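2,3-dihydroxybenzoate-AMP ligase (Mycobacterium smegmatis, PDB 5KEI) is a member of the ANL superfamily of AMP-binding enzymes, built from a large AMP-binding region followed by a smaller C-terminal domain. Local coordinates at residues A[34-38]-A[39-43]; A[52-55]-A[56-60]; A[127-130]-A[131-135]; A[468-471]-A[472-475]; A[508-511]-A[512-516]. One frame throughout, in Å; residues are numbered along the deposited sequence.

Interaction 1. Residues A[34-38]-A[39-43]; sequences QAYRA and AGYWR
A Schellman motif at G40 closes helix 30-38, and the chain folds back from it so that Y41 and W42 come to rest against Y36. The glycine has a positive phi of 88°. Its amide bonds to R37 O at 3.2 Å, while A39 N keeps a last helical bond to A35 O at 3.0 Å. The carbonyl of Y36 is the meeting point of the turn. W42 N reaches Y36 O at 3.1 Å in an almost straight bond of 174°, arriving from above the carbonyl plane, and Y41 N adds a weak bond to the same oxygen. The indole of W42 packs one face on the CB of Y36, which stands 3.8 Å from the centroid of the five-membered ring and nearly on its normal, a CH-pi contact. The Y36 ring and the W42 five-membered ring are inclined at 56°. Y41 offers its ring edge instead: its CD2 lies 3.8 Å from CD1 of Y36, and A39 CB sits over one face. In the rest of the fold Y41 OH bonds to D383 and W42 NE1 to P409 O, while R37 forms a salt bridge with D44, the next residue of the loop. Around the outside of the turn R43 curls back, and its NH1 donates to G40 O at 3.2 Å, in the carbonyl plane and on a lone pair.

Interaction 2. Residues A[52-55]-A[56-60]; sequences RTAA and RTWPD
With CG anti to the carbonyl carbon (chi1 -63°) and the chain extended at the next bond, R56 is carried back along helix 49-57 toward R52 and T53, one turn earlier. T57 places OG1 in the same orientation (chi1 -48°), which turns the hydroxyl onto the backbone of T53. The R56 guanidinium receives R52 CG at its edge, 3.2 Å from NH2, and T53 OG1 over one face, 3.9 Å from the same nitrogen. R52 takes its own charged end elsewhere, to salt bridges with D77 and D81 on helix 73-88. T57 OG1 donates to T53 O at 2.8 Å from above the carbonyl plane, a common intrahelical threonine bond. T53 O also accepts a weak bond from T57 N, while T53 OG1 bonds to S49 O. W58 N makes a well-aligned bond to A54 O at 2.9 Å and 165°. The indole then lies beside A54, its CE3 4.2 Å from A54 CB. P59 brings its CA to 3.3 Å from A55 O in a CA-H...O contact. A proline directly after W58, the first residue to leave the helical conformation, is a familiar feature of an alpha-helix C-terminus, here ending on the surface.

Interaction 3. Residues A[127-130]-A[131-135]; sequences PGHR and LAELT
E133 reaches back from the first turn of helix 131-141 to the amide of R130, the N-cap residue. Its CG stands beside the backbone N (chi1 -69°), and a bend at chi2 (77°) folds the carboxylate over the end of the helix. OE1 then takes R130 N at 2.6 Å, on its anti side and 17° out of the carboxylate plane. The folded chain also touches H129: E133 CG lies 3.6 Å from H129 CD2, and the ring and carboxylate planes are nearly aligned. L134 CD2 also meets H129 CB at 3.9 Å, while L134 N starts the helical bonding with R130 O at 3.0 Å, nearly in line with the carbonyl. L134 and L131 both pack on L160 of helix 158-167, and the H129 ring meets F137 edge-to-face. The R130 side chain runs away from the helix, bent at its second torsion, so that NH1 returns to the preceding loop. There it donates to P127 O at 2.8 Å, in the carbonyl plane, and to H129 O at 3.2 Å from above the carbonyl plane; H129 O also accepts from Q101. R130 and E133 therefore form no salt bridge, their nearest charged atoms, NH1 and OE1, being 6.7 Å apart. The carboxylate instead serves the N-cap amide at the positive end of the helix, where the helix dipole should favour its negative charge.

Interaction 4. Residues A[468-471]-A[472-475]; sequences SALD and LEEH
This is an intrahelical contact between residues four apart, D471 with H475 and A469 with E473, in the opening turns of helix 469-477 of the C-terminal domain. S468 is the N-cap, its OG accepting a weak, nearly straight bond from D471 N at 3.3 Å. D471 holds CG anti to the backbone N (chi1 -178°), which directs the carboxylate along the helix to H475. NE2 of H475 donates to OD2 of D471 at 3.1 Å, but weakly, the angle at hydrogen being only 120°; the carboxylate and ring planes are turned 66° from each other. The imidazole also comes close to the D471 backbone, with H475 CD2 3.0 Å from D471 O. On another flank the extended chain of E473 lies along A469, its CG 3.2 Å from A469 O. The E473 carboxylate is gripped by K549, R424 and the amide of A487, and L472 packs on A487 and on L519 of helix 512-521. H475 is held from two sides, with ND1 hydrogen-bonded to R522. An NE2 that donates to D471 and an ND1 that accepts from the arginine would be consistent with a neutral imidazole protonated at NE2.

Interaction 5. Residues A[508-511]-A[512-516]; sequences PPVS and LAELH
The chain runs extended through V510 and S511 and then turns helical at L512, so that S511 becomes the N-cap of helix 512-521 and L515 N bonds to S511 O at 3.1 Å, opening the helical ladder. S511 and E514 bond to each other in both directions. The serine OG sits between its own backbone N and carbonyl carbon (chi1 73°), the crowded position, and from there accepts from E514 N at 3.4 Å. In return E514 OE1 accepts from S511 N at 3.3 Å. Both bonds are weak by their lengths, although neither is badly bent. E514 N lies near S511 O as well and makes a further weak bond to it. The glutamate has CG beside the backbone N (chi1 -70°) and brings its carboxylate back over the serine, with OE2 3.1 Å from S511 OG. V510, just before the cap, reaches over the same turn. Its CG1 touches E514 CB at 3.4 Å and stands 3.8 Å from CG of L515, so one methyl bridges the aliphatic base of the glutamate and the buried leucine. V510 and L515 meet again on H479 in a neighbouring loop, and L515 joins L512 in packing on L533 of strand 532-535. The polar reciprocal pair between N-cap and third helical residue is a capping box, and the apolar pair that brackets it, from the residue before the cap to the fourth of the helix, is a hydrophobic staple; together they mark the helix start in the C-terminal domain.

How the interactions relate
All five contacts are local and lie at helix ends: interactions 1 and 2 at C-terminal ends, interactions 3, 4 and 5 at N-terminal starts. Interactions 1 and 2 belong to successive helices yet do not touch, their nearest atoms being about 9 Å apart. Interactions 3 and 5 share a glutamate at the third helical position that reaches back to the N-cap amide, but only in interaction 5 is the N-cap a serine that returns the bond. Interactions 4 and 5 lie about 16 Å apart between centres, and their two helices touch through L519. Interactions 2 and 5 span the molecule, their centres about 59 Å apart.

Interaction 1. Residues A[34-38]-A[39-43]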
loop_
_atom_site.group_PDB
_atom_site.type_symbol
_atom_site.label_atom_id
_atom_site.label_comp_id
_atom_site.label_asym_id
_atom_site.label_seq_id
_atom_site.Cartn_x
_atom_site.Cartn_y
_atom_site.Cartn_z
ATOM N N GLN A 34 -19.686 7.023 -11.651
ATOM C CA GLN A 34 -21.056 6.593 -11.954
ATOM C C GLN A 34 -21.097 5.178 -12.535
ATOM O O GLN A 34 -21.933 4.357 -12.132
ATOM C CB GLN A 34 -21.722 7.579 -12.914
ATOM C CG GLN A 34 -23.190 7.277 -13.239
ATOM C CD GLN A 34 -24.042 6.943 -12.011
ATOM O OE1 GLN A 34 -23.908 7.553 -10.936
ATOM N NE2 GLN A 34 -24.923 5.955 -12.171
ATOM N N ALA A 35 -20.176 4.896 -13.457
ATOM C CA ALA A 35 -20.065 3.581 -14.081
ATOM C C ALA A 35 -19.837 2.471 -13.046
ATOM O O ALA A 35 -20.455 1.394 -13.107
ATOM C CB ALA A 35 -18.935 3.585 -15.106
ATOM N N TYR A 36 -18.959 2.742 -12.089
ATOM C CA TYR A 36 -18.622 1.760 -11.060
ATOM C C TYR A 36 -19.783 1.535 -10.082
ATOM O O TYR A 36 -19.932 0.451 -9.517
ATOM C CB TYR A 36 -17.355 2.202 -10.304
ATOM C CG TYR A 36 -16.134 2.344 -11.198
ATOM C CD1 TYR A 36 -16.024 1.613 -12.373
ATOM C CD2 TYR A 36 -15.105 3.217 -10.875
ATOM C CE1 TYR A 36 -14.933 1.738 -13.183
ATOM C CE2 TYR A 36 -14.019 3.353 -11.684
ATOM C CZ TYR A 36 -13.929 2.608 -12.834
ATOM O OH TYR A 36 -12.834 2.739 -13.649
ATOM N N ARG A 37 -20.587 2.575 -9.879
ATOM C CA ARG A 37 -21.793 2.490 -9.067
ATOM C C ARG A 37 -22.852 1.662 -9.818
ATOM O O ARG A 37 -23.458 0.747 -9.258
ATOM C CB ARG A 37 -22.303 3.899 -8.725
ATOM C CG ARG A 37 -22.079 4.300 -7.268
ATOM C CD ARG A 37 -22.523 5.741 -6.926
ATOM N NE ARG A 37 -23.773 6.137 -7.579
ATOM C CZ ARG A 37 -24.989 6.081 -7.041
ATOM N NH1 ARG A 37 -25.184 5.642 -5.808
ATOM N NH2 ARG A 37 -26.031 6.478 -7.755
ATOM N N ALA A 38 -23.028 1.951 -11.102
ATOM C CA ALA A 38 -23.962 1.187 -11.936
ATOM C C ALA A 38 -23.593 -0.300 -12.066
ATOM O O ALA A 38 -24.487 -1.139 -12.221
ATOM C CB ALA A 38 -24.067 1.819 -13.323
ATOM N N ALA A 39 -22.298 -0.636 -11.980
ATOM C CA ALA A 39 -21.859 -2.029 -12.165
ATOM C C ALA A 39 -21.848 -2.826 -10.863
ATOM O O ALA A 39 -21.511 -4.013 -10.855
ATOM C CB ALA A 39 -20.478 -2.067 -12.808
ATOM N N GLY A 40 -22.190 -2.172 -9.757
ATOM C CA GLY A 40 -22.235 -2.842 -8.467
ATOM C C GLY A 40 -20.929 -2.879 -7.675
ATOM O O GLY A 40 -20.888 -3.452 -6.584
ATOM N N TYR A 41 -19.862 -2.283 -8.209
ATOM C CA TYR A 41 -18.592 -2.207 -7.479
ATOM C C TYR A 41 -18.723 -1.280 -6.259
ATOM O O TYR A 41 -18.458 -1.680 -5.123
ATOM C CB TYR A 41 -17.469 -1.707 -8.384
ATOM C CG TYR A 41 -17.318 -2.461 -9.682
ATOM C CD1 TYR A 41 -17.577 -3.817 -9.759
ATOM C CD2 TYR A 41 -16.933 -1.801 -10.846
ATOM C CE1 TYR A 41 -17.452 -4.497 -10.959
ATOM C CE2 TYR A 41 -16.805 -2.471 -12.046
ATOM C CZ TYR A 41 -17.063 -3.817 -12.103
ATOM O OH TYR A 41 -16.928 -4.491 -13.315
ATOM N N TRP A 42 -19.146 -0.045 -6.524
ATOM C CA TRP A 42 -19.299 1.008 -5.523
ATOM C C TRP A 42 -20.690 1.040 -4.881
ATOM O O TRP A 42 -21.665 1.407 -5.536
ATOM C CB TRP A 42 -19.018 2.357 -6.175
ATOM C CG TRP A 42 -17.577 2.610 -6.487
ATOM C CD1 TRP A 42 -16.588 1.679 -6.638
ATOM C CD2 TRP A 42 -16.954 3.885 -6.660
ATOM N NE1 TRP A 42 -15.396 2.297 -6.903
ATOM C CE2 TRP A 42 -15.590 3.660 -6.911
ATOM C CE3 TRP A 42 -17.417 5.212 -6.612
ATOM C CZ2 TRP A 42 -14.685 4.687 -7.137
ATOM C CZ3 TRP A 42 -16.516 6.234 -6.825
ATOM C CH2 TRP A 42 -15.164 5.964 -7.088
ATOM N N ARG A 43 -20.782 0.694 -3.600
ATOM C CA ARG A 43 -22.084 0.475 -2.969
ATOM C C ARG A 43 -22.506 1.545 -1.960
ATOM O O ARG A 43 -23.389 1.310 -1.130
ATOM C CB ARG A 43 -22.093 -0.885 -2.285
ATOM C CG ARG A 43 -21.863 -2.031 -3.232
ATOM C CD ARG A 43 -23.011 -2.178 -4.213
ATOM N NE ARG A 43 -24.031 -3.129 -3.776
ATOM C CZ ARG A 43 -24.225 -4.335 -4.316
ATOM N NH1 ARG A 43 -23.470 -4.768 -5.322
ATOM N NH2 ARG A 43 -25.187 -5.118 -3.848
#

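Interaction 2. Residues A[52-55]-A[56-60]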
loop_
_atom_site.group_PDB
_atom_site.type_symbol
_atom_site.label_atom_id
_atom_site.label_comp_id
_atom_site.label_asym_id
_atom_site.label_seq_id
_atom_site.Cartn_x
_atom_site.Cartn_y
_atom_site.Cartn_z
ATOM N N ARG A 52 -20.311 -2.882 11.097
ATOM C CA ARG A 52 -21.689 -2.650 11.489
ATOM C C ARG A 52 -22.597 -3.712 10.896
ATOM O O ARG A 52 -23.385 -4.335 11.609
ATOM C CB ARG A 52 -22.148 -1.250 11.049
ATOM C CG ARG A 52 -23.508 -0.826 11.603
ATOM C CD ARG A 52 -23.427 -0.572 13.084
ATOM N NE ARG A 52 -22.746 0.686 13.379
ATOM C CZ ARG A 52 -22.254 1.006 14.571
ATOM N NH1 ARG A 52 -22.338 0.144 15.576
ATOM N NH2 ARG A 52 -21.663 2.182 14.757
ATOM N N THR A 53 -22.478 -3.919 9.591
ATOM C CA THR A 53 -23.330 -4.886 8.907
ATOM C C THR A 53 -23.023 -6.305 9.371
ATOM O O THR A 53 -23.938 -7.089 9.618
ATOM C CB THR A 53 -23.179 -4.782 7.391
ATOM O OG1 THR A 53 -23.592 -3.475 6.974
ATOM C CG2 THR A 53 -24.027 -5.845 6.677
ATOM N N ALA A 54 -21.737 -6.616 9.515
ATOM C CA ALA A 54 -21.300 -7.889 10.071
ATOM C C ALA A 54 -21.832 -8.117 11.492
ATOM O O ALA A 54 -22.212 -9.223 11.855
ATOM C CB ALA A 54 -19.772 -7.962 10.059
ATOM N N ALA A 55 -21.843 -7.065 12.296
ATOM C CA ALA A 55 -22.346 -7.141 13.661
ATOM C C ALA A 55 -23.856 -7.389 13.726
ATOM O O ALA A 55 -24.329 -8.019 14.672
ATOM C CB ALA A 55 -21.995 -5.868 14.416
ATOM N N ARG A 56 -24.607 -6.897 12.735
ATOM C CA ARG A 56 -26.052 -7.158 12.652
ATOM C C ARG A 56 -26.357 -8.564 12.136
ATOM O O ARG A 56 -27.375 -9.153 12.480
ATOM C CB ARG A 56 -26.764 -6.140 11.744
ATOM C CG ARG A 56 -26.723 -4.662 12.186
ATOM C CD ARG A 56 -27.328 -3.755 11.093
ATOM N NE ARG A 56 -26.417 -2.678 10.687
ATOM C CZ ARG A 56 -26.529 -1.980 9.556
ATOM N NH1 ARG A 56 -27.511 -2.245 8.701
ATOM N NH2 ARG A 56 -25.644 -1.028 9.267
ATOM N N THR A 57 -25.476 -9.099 11.299
ATOM C CA THR A 57 -25.723 -10.377 10.632
ATOM C C THR A 57 -25.220 -11.567 11.439
ATOM O O THR A 57 -25.913 -12.568 11.582
ATOM C CB THR A 57 -25.050 -10.428 9.236
ATOM O OG1 THR A 57 -25.350 -9.236 8.497
ATOM C CG2 THR A 57 -25.539 -11.645 8.462
ATOM N N TRP A 58 -23.996 -11.461 11.939
ATOM C CA TRP A 58 -23.367 -12.550 12.677
ATOM C C TRP A 58 -22.920 -12.070 14.041
ATOM O O TRP A 58 -21.723 -12.127 14.351
ATOM C CB TRP A 58 -22.175 -13.113 11.904
ATOM C CG TRP A 58 -22.531 -13.519 10.525
ATOM C CD1 TRP A 58 -23.170 -14.662 10.154
ATOM C CD2 TRP A 58 -22.280 -12.784 9.320
ATOM N NE1 TRP A 58 -23.343 -14.685 8.791
ATOM C CE2 TRP A 58 -22.801 -13.552 8.254
ATOM C CE3 TRP A 58 -21.671 -11.559 9.040
ATOM C CZ2 TRP A 58 -22.729 -13.123 6.920
ATOM C CZ3 TRP A 58 -21.590 -11.144 7.726
ATOM C CH2 TRP A 58 -22.121 -11.923 6.679
ATOM N N PRO A 59 -23.889 -11.631 14.873
ATOM C CA PRO A 59 -23.616 -10.937 16.136
ATOM C C PRO A 59 -22.669 -11.734 17.022
ATOM O O PRO A 59 -21.772 -11.176 17.656
ATOM C CB PRO A 59 -25.000 -10.817 16.790
ATOM C CG PRO A 59 -25.980 -11.076 15.708
ATOM C CD PRO A 59 -25.313 -12.003 14.753
ATOM N N ASP A 60 -22.838 -13.048 17.029
ATOM C CA ASP A 60 -22.162 -13.880 18.014
ATOM C C ASP A 60 -21.048 -14.764 17.437
ATOM O O ASP A 60 -20.408 -15.517 18.173
ATOM C CB ASP A 60 -23.218 -14.711 18.731
ATOM C CG ASP A 60 -24.326 -13.834 19.332
ATOM O OD1 ASP A 60 -23.987 -12.921 20.123
ATOM O OD2 ASP A 60 -25.516 -14.014 18.977
#

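Interaction 3. Residues A[127-130]-A[131-135]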
loop_
_atom_site.group_PDB
_atom_site.type_symbol
_atom_site.label_atom_id
_atom_site.label_comp_id
_atom_site.label_asym_id
_atom_site.label_seq_id
_atom_site.Cartn_x
_atom_site.Cartn_y
_atom_site.Cartn_z
ATOM N N PRO A 127 5.408 -1.649 10.627
ATOM C CA PRO A 127 6.275 -1.694 11.821
ATOM C C PRO A 127 7.745 -1.343 11.549
ATOM O O PRO A 127 8.458 -0.988 12.485
ATOM C CB PRO A 127 6.143 -3.150 12.299
ATOM C CG PRO A 127 5.702 -3.913 11.088
ATOM C CD PRO A 127 4.818 -2.963 10.324
ATOM N N GLY A 128 8.174 -1.427 10.293
ATOM C CA GLY A 128 9.543 -1.143 9.925
ATOM C C GLY A 128 9.816 0.321 9.648
ATOM O O GLY A 128 10.950 0.698 9.330
ATOM N N HIS A 129 8.778 1.142 9.759
ATOM C CA HIS A 129 8.916 2.593 9.628
ATOM C C HIS A 129 9.526 3.188 10.890
ATOM O O HIS A 129 9.124 2.827 12.001
ATOM C CB HIS A 129 7.557 3.255 9.360
ATOM C CG HIS A 129 7.003 2.983 7.993
ATOM N ND1 HIS A 129 5.647 2.873 7.750
ATOM C CD2 HIS A 129 7.615 2.808 6.796
ATOM C CE1 HIS A 129 5.454 2.638 6.464
ATOM N NE2 HIS A 129 6.631 2.591 5.862
ATOM N N ARG A 130 10.484 4.104 10.717
ATOM C CA ARG A 130 11.107 4.804 11.845
ATOM C C ARG A 130 10.836 6.310 11.770
ATOM O O ARG A 130 9.966 6.755 11.019
ATOM C CB ARG A 130 12.620 4.536 11.900
ATOM C CG ARG A 130 12.974 3.088 12.241
ATOM C CD ARG A 130 12.389 2.682 13.566
ATOM N NE ARG A 130 12.785 1.330 13.936
ATOM C CZ ARG A 130 12.024 0.248 13.763
ATOM N NH1 ARG A 130 10.814 0.367 13.218
ATOM N NH2 ARG A 130 12.477 -0.957 14.127
ATOM N N LEU A 131 11.591 7.086 12.545
ATOM C CA LEU A 131 11.322 8.509 12.691
ATOM C C LEU A 131 11.307 9.253 11.367
ATOM O O LEU A 131 10.430 10.076 11.134
ATOM C CB LEU A 131 12.335 9.156 13.632
ATOM C CG LEU A 131 12.199 10.677 13.751
ATOM C CD1 LEU A 131 10.828 11.044 14.295
ATOM C CD2 LEU A 131 13.306 11.263 14.621
ATOM N N ALA A 132 12.259 8.967 10.495
ATOM C CA ALA A 132 12.296 9.655 9.216
ATOM C C ALA A 132 10.973 9.463 8.439
ATOM O O ALA A 132 10.363 10.444 7.992
ATOM C CB ALA A 132 13.487 9.177 8.401
ATOM N N GLU A 133 10.525 8.208 8.310
ATOM C CA GLU A 133 9.252 7.882 7.644
ATOM C C GLU A 133 8.042 8.568 8.294
ATOM O O GLU A 133 7.295 9.297 7.637
ATOM C CB GLU A 133 9.015 6.371 7.635
ATOM C CG GLU A 133 9.960 5.576 6.752
ATOM C CD GLU A 133 11.340 5.387 7.360
ATOM O OE1 GLU A 133 11.442 5.171 8.592
ATOM O OE2 GLU A 133 12.327 5.445 6.598
ATOM N N LEU A 134 7.855 8.313 9.584
ATOM C CA LEU A 134 6.723 8.850 10.320
ATOM C C LEU A 134 6.679 10.374 10.258
ATOM O O LEU A 134 5.599 10.971 10.132
ATOM C CB LEU A 134 6.752 8.378 11.780
ATOM C CG LEU A 134 6.426 6.898 12.069
ATOM C CD1 LEU A 134 5.715 6.729 13.413
ATOM C CD2 LEU A 134 5.618 6.226 10.951
ATOM N N THR A 135 7.852 10.998 10.328
ATOM C CA THR A 135 7.961 12.458 10.238
ATOM C C THR A 135 7.441 12.971 8.901
ATOM O O THR A 135 6.614 13.876 8.852
ATOM C CB THR A 135 9.415 12.912 10.450
ATOM O OG1 THR A 135 9.671 12.955 11.854
ATOM C CG2 THR A 135 9.672 14.282 9.853
#

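Interaction 4. Residues A[468-471]-A[472-475]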
loop_
_atom_site.group_PDB
_atom_site.type_symbol
_atom_site.label_atom_id
_atom_site.label_comp_id
_atom_site.label_asym_id
_atom_site.label_seq_id
_atom_site.Cartn_x
_atom_site.Cartn_y
_atom_site.Cartn_z
ATOM N N SER A 468 21.862 3.893 -11.210
ATOM C CA SER A 468 20.433 3.947 -11.506
ATOM C C SER A 468 19.975 5.395 -11.625
ATOM O O SER A 468 20.102 6.168 -10.675
ATOM C CB SER A 468 19.616 3.228 -10.431
ATOM O OG SER A 468 18.230 3.373 -10.687
ATOM N N ALA A 469 19.448 5.755 -12.793
ATOM C CA ALA A 469 18.879 7.085 -12.999
ATOM C C ALA A 469 17.639 7.287 -12.121
ATOM O O ALA A 469 17.448 8.341 -11.523
ATOM C CB ALA A 469 18.527 7.292 -14.464
ATOM N N LEU A 470 16.809 6.252 -12.058
ATOM C CA LEU A 470 15.587 6.257 -11.262
ATOM C C LEU A 470 15.821 6.581 -9.790
ATOM O O LEU A 470 15.138 7.433 -9.239
ATOM C CB LEU A 470 14.880 4.904 -11.376
ATOM C CG LEU A 470 14.475 4.554 -12.805
ATOM C CD1 LEU A 470 13.721 3.240 -12.804
ATOM C CD2 LEU A 470 13.651 5.691 -13.437
ATOM N N ASP A 471 16.764 5.913 -9.136
ATOM C CA ASP A 471 16.955 6.236 -7.734
ATOM C C ASP A 471 17.758 7.539 -7.557
ATOM O O ASP A 471 17.552 8.265 -6.581
ATOM C CB ASP A 471 17.612 5.078 -6.979
ATOM C CG ASP A 471 17.780 5.379 -5.480
ATOM O OD1 ASP A 471 16.764 5.689 -4.791
ATOM O OD2 ASP A 471 18.929 5.301 -4.985
ATOM N N LEU A 472 18.642 7.859 -8.498
ATOM C CA LEU A 472 19.291 9.161 -8.455
ATOM C C LEU A 472 18.240 10.273 -8.518
ATOM O O LEU A 472 18.326 11.251 -7.778
ATOM C CB LEU A 472 20.298 9.317 -9.597
ATOM C CG LEU A 472 20.945 10.705 -9.679
ATOM C CD1 LEU A 472 21.507 11.149 -8.332
ATOM C CD2 LEU A 472 22.035 10.734 -10.736
ATOM N N GLU A 473 17.261 10.104 -9.407
ATOM C CA GLU A 473 16.171 11.057 -9.590
ATOM C C GLU A 473 15.307 11.168 -8.347
ATOM O O GLU A 473 14.867 12.251 -7.992
ATOM C CB GLU A 473 15.294 10.658 -10.776
ATOM C CG GLU A 473 15.849 11.065 -12.113
ATOM C CD GLU A 473 15.266 10.263 -13.265
ATOM O OE1 GLU A 473 14.166 9.668 -13.109
ATOM O OE2 GLU A 473 15.919 10.233 -14.333
ATOM N N GLU A 474 15.051 10.045 -7.688
ATOM C CA GLU A 474 14.244 10.093 -6.478
ATOM C C GLU A 474 14.950 10.897 -5.378
ATOM O O GLU A 474 14.302 11.629 -4.641
ATOM C CB GLU A 474 13.903 8.677 -5.998
ATOM C CG GLU A 474 12.863 7.955 -6.870
ATOM C CD GLU A 474 11.504 8.651 -6.882
ATOM O OE1 GLU A 474 11.157 9.317 -5.878
ATOM O OE2 GLU A 474 10.778 8.529 -7.897
ATOM N N HIS A 475 16.273 10.763 -5.288
ATOM C CA HIS A 475 17.097 11.485 -4.315
ATOM C C HIS A 475 17.064 12.993 -4.534
ATOM O O HIS A 475 17.000 13.775 -3.583
ATOM C CB HIS A 475 18.569 11.023 -4.392
ATOM C CG HIS A 475 18.857 9.727 -3.693
ATOM N ND1 HIS A 475 18.779 9.587 -2.326
ATOM C CD2 HIS A 475 19.267 8.530 -4.175
ATOM C CE1 HIS A 475 19.113 8.351 -1.995
ATOM N NE2 HIS A 475 19.409 7.691 -3.097
#

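Interaction 5. Residues A[508-511]-A[512-516]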
loop_
_atom_site.group_PDB
_atom_site.type_symbol
_atom_site.label_atom_id
_atom_site.label_comp_id
_atom_site.label_asym_id
_atom_site.label_seq_id
_atom_site.Cartn_x
_atom_site.Cartn_y
_atom_site.Cartn_z
ATOM N N PRO A 508 14.117 29.804 -6.852
ATOM C CA PRO A 508 15.375 30.147 -7.521
ATOM C C PRO A 508 16.260 28.912 -7.674
ATOM O O PRO A 508 16.269 28.068 -6.772
ATOM C CB PRO A 508 16.016 31.177 -6.576
ATOM C CG PRO A 508 14.903 31.656 -5.701
ATOM C CD PRO A 508 13.995 30.472 -5.545
ATOM N N PRO A 509 16.989 28.802 -8.800
ATOM C CA PRO A 509 17.764 27.583 -9.022
ATOM C C PRO A 509 18.871 27.392 -7.993
ATOM O O PRO A 509 19.232 28.298 -7.244
ATOM C CB PRO A 509 18.333 27.777 -10.432
ATOM C CG PRO A 509 18.287 29.228 -10.668
ATOM C CD PRO A 509 17.089 29.728 -9.940
ATOM N N VAL A 510 19.386 26.174 -7.961
ATOM C CA VAL A 510 20.379 25.761 -6.992
ATOM C C VAL A 510 21.582 25.259 -7.779
ATOM O O VAL A 510 21.417 24.675 -8.843
ATOM C CB VAL A 510 19.783 24.684 -6.046
ATOM C CG1 VAL A 510 20.804 23.656 -5.641
ATOM C CG2 VAL A 510 19.131 25.343 -4.827
ATOM N N SER A 511 22.791 25.515 -7.288
ATOM C CA SER A 511 23.999 25.098 -8.004
ATOM C C SER A 511 24.258 23.600 -7.864
ATOM O O SER A 511 23.738 22.958 -6.953
ATOM C CB SER A 511 25.215 25.875 -7.504
ATOM O OG SER A 511 25.600 25.433 -6.215
ATOM N N LEU A 512 25.071 23.055 -8.762
ATOM C CA LEU A 512 25.389 21.637 -8.735
ATOM C C LEU A 512 26.020 21.265 -7.399
ATOM O O LEU A 512 25.765 20.191 -6.858
ATOM C CB LEU A 512 26.327 21.271 -9.885
ATOM C CG LEU A 512 26.703 19.789 -10.045
ATOM C CD1 LEU A 512 25.512 18.981 -10.562
ATOM C CD2 LEU A 512 27.930 19.591 -10.943
ATOM N N ALA A 513 26.832 22.162 -6.856
ATOM C CA ALA A 513 27.536 21.859 -5.621
ATOM C C ALA A 513 26.565 21.771 -4.455
ATOM O O ALA A 513 26.769 20.998 -3.527
ATOM C CB ALA A 513 28.611 22.892 -5.346
ATOM N N GLU A 514 25.497 22.553 -4.504
ATOM C CA GLU A 514 24.468 22.437 -3.482
ATOM C C GLU A 514 23.716 21.107 -3.626
ATOM O O GLU A 514 23.561 20.371 -2.649
ATOM C CB GLU A 514 23.521 23.638 -3.541
ATOM C CG GLU A 514 24.194 24.948 -3.081
ATOM C CD GLU A 514 23.645 26.204 -3.761
ATOM O OE1 GLU A 514 22.444 26.234 -4.119
ATOM O OE2 GLU A 514 24.427 27.166 -3.936
ATOM N N LEU A 515 23.291 20.779 -4.840
ATOM C CA LEU A 515 22.673 19.480 -5.101
ATOM C C LEU A 515 23.598 18.330 -4.706
ATOM O O LEU A 515 23.142 17.328 -4.157
ATOM C CB LEU A 515 22.273 19.359 -6.572
ATOM C CG LEU A 515 20.995 20.128 -6.929
ATOM C CD1 LEU A 515 20.622 19.992 -8.398
ATOM C CD2 LEU A 515 19.847 19.663 -6.055
ATOM N N HIS A 516 24.894 18.472 -4.983
ATOM C CA HIS A 516 25.891 17.480 -4.556
ATOM C C HIS A 516 25.923 17.327 -3.029
ATOM O O HIS A 516 25.969 16.219 -2.507
ATOM C CB HIS A 516 27.290 17.858 -5.068
ATOM C CG HIS A 516 27.638 17.265 -6.399
ATOM N ND1 HIS A 516 28.714 16.418 -6.580
ATOM C CD2 HIS A 516 27.059 17.395 -7.615
ATOM C CE1 HIS A 516 28.777 16.059 -7.847
ATOM N NE2 HIS A 516 27.780 16.635 -8.500
#